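Local coordinates for protein IS607 family transposase IS1535 (Mycobacterium tuberculosis, PDB 6DGB) that probably binds transposon DNA and exchanges its strands as a serine recombinase of the IS607 family, this chain being its C-terminal catalytic domain, at residues A[71-75]-A[76-80]. Sequence-based numbering, arbitrary orientation.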
ATOM      1  N   ASP A  71     -10.118  -3.039   2.038  1.00 34.45           N
ATOM      2  CA  ASP A  71      -9.782  -1.632   1.783  1.00 33.08           C
ATOM      3  C   ASP A  71      -9.758  -0.729   3.022  1.00 36.74           C
ATOM      4  O   ASP A  71      -9.256   0.397   2.934  1.00 36.34           O
ATOM      5  CB  ASP A  71     -10.689  -1.026   0.702  1.00 35.16           C
ATOM      6  CG  ASP A  71     -12.166  -1.119   1.012  1.00 49.15           C
ATOM      7  OD1 ASP A  71     -12.793  -2.128   0.607  1.00 51.12           O
ATOM      8  OD2 ASP A  71     -12.705  -0.168   1.631  1.00 53.46           O
ATOM      9  N   ARG A  72     -10.299  -1.195   4.164  1.00 33.48           N
ATOM     10  CA  ARG A  72     -10.313  -0.400   5.394  1.00 32.58           C
ATOM     11  C   ARG A  72      -8.944  -0.441   6.054  1.00 38.50           C
ATOM     12  O   ARG A  72      -8.542   0.520   6.717  1.00 39.76           O
ATOM     13  CB  ARG A  72     -11.436  -0.833   6.347  1.00 27.00           C
ATOM     14  CG  ARG A  72     -12.827  -0.722   5.758  1.00 26.92           C
ATOM     15  CD  ARG A  72     -13.331   0.700   5.649  1.00 33.63           C
ATOM     16  NE  ARG A  72     -13.008   1.292   4.346  1.00 44.43           N
ATOM     17  CZ  ARG A  72     -12.890   2.600   4.117  1.00 57.01           C
ATOM     18  NH1 ARG A  72     -13.058   3.472   5.105  1.00 36.20           N
ATOM     19  NH2 ARG A  72     -12.597   3.044   2.902  1.00 45.65           N
ATOM     20  N   LEU A  73      -8.223  -1.551   5.852  1.00 34.26           N
ATOM     21  CA  LEU A  73      -6.886  -1.711   6.384  1.00 34.24           C
ATOM     22  C   LEU A  73      -5.928  -0.948   5.486  1.00 40.01           C
ATOM     23  O   LEU A  73      -4.986  -0.371   5.994  1.00 41.45           O
ATOM     24  CB  LEU A  73      -6.489  -3.192   6.456  1.00 34.02           C
ATOM     25  CG  LEU A  73      -5.398  -3.492   7.469  1.00 38.19           C
ATOM     26  CD1 LEU A  73      -5.983  -3.818   8.812  1.00 37.89           C
ATOM     27  CD2 LEU A  73      -4.566  -4.627   7.029  1.00 39.35           C
ATOM     28  N   ALA A  74      -6.159  -0.969   4.153  1.00 35.87           N
ATOM     29  CA  ALA A  74      -5.383  -0.289   3.096  1.00 34.55           C
ATOM     30  C   ALA A  74      -6.030  -0.474   1.720  1.00 36.68           C
ATOM     31  O   ALA A  74      -6.469  -1.578   1.385  1.00 34.94           O
ATOM     32  CB  ALA A  74      -3.943  -0.796   3.060  1.00 35.47           C
ATOM     33  N   ARG A  75      -6.084   0.609   0.922  1.00 35.13           N
ATOM     34  CA  ARG A  75      -6.590   0.601  -0.463  1.00 36.04           C
ATOM     35  C   ARG A  75      -5.612  -0.208  -1.330  1.00 41.23           C
ATOM     36  O   ARG A  75      -6.060  -0.873  -2.267  1.00 41.57           O
ATOM     37  CB  ARG A  75      -6.689   2.039  -1.005  1.00 38.55           C
ATOM     38  CG  ARG A  75      -7.466   2.189  -2.321  1.00 54.68           C
ATOM     39  CD  ARG A  75      -8.987   2.043  -2.174  1.00 61.11           C
ATOM     40  NE  ARG A  75      -9.503   2.890  -1.099  1.00 62.15           N
ATOM     41  CZ  ARG A  75     -10.776   3.003  -0.743  1.00 68.75           C
ATOM     42  NH1 ARG A  75     -11.718   2.333  -1.392  1.00 58.24           N
ATOM     43  NH2 ARG A  75     -11.116   3.779   0.273  1.00 45.40           N
ATOM     44  N   PHE A  76      -4.278  -0.140  -1.000  1.00 38.09           N
ATOM     45  CA  PHE A  76      -3.165  -0.859  -1.657  1.00 38.68           C
ATOM     46  C   PHE A  76      -2.173  -1.456  -0.632  1.00 42.38           C
ATOM     47  O   PHE A  76      -1.941  -0.867   0.442  1.00 41.55           O
ATOM     48  CB  PHE A  76      -2.390   0.030  -2.683  1.00 40.13           C
ATOM     49  CG  PHE A  76      -3.251   0.770  -3.683  1.00 41.63           C
ATOM     50  CD1 PHE A  76      -3.887   0.090  -4.718  1.00 45.39           C
ATOM     51  CD2 PHE A  76      -3.477   2.137  -3.556  1.00 43.75           C
ATOM     52  CE1 PHE A  76      -4.748   0.767  -5.598  1.00 46.33           C
ATOM     53  CE2 PHE A  76      -4.326   2.813  -4.443  1.00 46.51           C
ATOM     54  CZ  PHE A  76      -4.958   2.123  -5.453  1.00 44.95           C
ATOM     55  N   GLY A  77      -1.613  -2.614  -0.996  1.00 38.19           N
ATOM     56  CA  GLY A  77      -0.570  -3.324  -0.252  1.00 38.60           C
ATOM     57  C   GLY A  77      -0.949  -4.373   0.776  1.00 41.19           C
ATOM     58  O   GLY A  77      -0.049  -4.959   1.393  1.00 41.09           O
ATOM     59  N   VAL A  78      -2.275  -4.641   0.956  1.00 35.07           N
ATOM     60  CA  VAL A  78      -2.797  -5.589   1.962  1.00 33.30           C
ATOM     61  C   VAL A  78      -2.156  -6.978   1.828  1.00 35.82           C
ATOM     62  O   VAL A  78      -1.748  -7.547   2.841  1.00 33.89           O
ATOM     63  CB  VAL A  78      -4.343  -5.636   2.019  1.00 34.93           C
ATOM     64  CG1 VAL A  78      -4.843  -6.804   2.855  1.00 35.14           C
ATOM     65  CG2 VAL A  78      -4.888  -4.332   2.559  1.00 33.26           C
ATOM     66  N   GLU A  79      -2.004  -7.478   0.596  1.00 34.33           N
ATOM     67  CA  GLU A  79      -1.371  -8.773   0.341  1.00 36.56           C
ATOM     68  C   GLU A  79       0.062  -8.872   0.929  1.00 40.49           C
ATOM     69  O   GLU A  79       0.450  -9.942   1.429  1.00 40.06           O
ATOM     70  CB  GLU A  79      -1.407  -9.129  -1.160  1.00 39.55           C
ATOM     71  CG  GLU A  79      -0.866  -8.051  -2.099  1.00 59.00           C
ATOM     72  CD  GLU A  79      -0.533  -8.499  -3.514  1.00 95.98           C
ATOM     73  OE1 GLU A  79      -1.355  -9.219  -4.130  1.00 98.53           O
ATOM     74  OE2 GLU A  79       0.540  -8.097  -4.020  1.00 94.03           O
ATOM     75  N   HIS A  80       0.809  -7.730   0.925  1.00 36.46           N
ATOM     76  CA  HIS A  80       2.178  -7.619   1.448  1.00 37.25           C
ATOM     77  C   HIS A  80       2.208  -7.559   2.963  1.00 39.29           C
ATOM     78  O   HIS A  80       3.097  -8.149   3.574  1.00 39.71           O
ATOM     79  CB  HIS A  80       2.936  -6.446   0.801  1.00 38.64           C
ATOM     80  CG  HIS A  80       3.017  -6.548  -0.695  1.00 43.02           C
ATOM     81  ND1 HIS A  80       3.570  -7.660  -1.316  1.00 47.14           N
ATOM     82  CD2 HIS A  80       2.570  -5.694  -1.646  1.00 44.21           C
ATOM     83  CE1 HIS A  80       3.452  -7.441  -2.616  1.00 46.88           C
ATOM     84  NE2 HIS A  80       2.836  -6.280  -2.863  1.00 45.38           N
TER
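The loop that joins strand 64-67 of the parallel sheet to helix 78-86 turns back just before the helix begins, and Ala74 and Val78 meet across that turn. Methyl CG2 of Val78 lies 3.7 Å from Ala74 CB and also touches the Ala74 carbonyl oxygen. It gets there because CG2 stands opposite the carbonyl carbon of Val78, leaving CG1 anti to the backbone N (chi1 169°). The small side chain of Ala74 suits this buried place, since it lets Val78 CG2 come close to the loop backbone. Leu73 adds a looser contact, its CB 4.4 Å from Val78 CG2, and its side chain continues onto Ile65 and Val67 of the strand.

Arg75 and Phe76 make a CH-pi contact between neighbours: Arg75 CG lies over the ring face, 4.1 Å from the centroid and 21° off the normal. The arginine chain bends at chi2 and again at chi3, which carries the guanidinium away from the ring, its plane steeply inclined to that of the ring. Asp71 CB packs on one guanidinium face. Arg75 and Phe76 both pack on Met115 of the second subunit, so this part of the loop lies at the subunit contact.

Earlier in the loop, Arg72 NE donates to Asp71 OD2 at 3.1 Å in a salt bridge; the carboxylate oxygen lies in the guanidinium plane, though the donor approaches on the anti side, out of the carboxylate plane. Arg75 NH2 and Arg72 NH1 form salt bridges with Asp107 and Asp103. Gly77 occupies the N-cap position with phi 92°, a positive value easily reached without a side chain, which suits glycine to the turn into helix 78-86; its carbonyl oxygen receives His80 N at 2.9 Å. The whole is a strand-to-helix connection at the C-terminal end of an inner strand of the parallel sheet, as in the resolvase-type catalytic domain of serine recombinases.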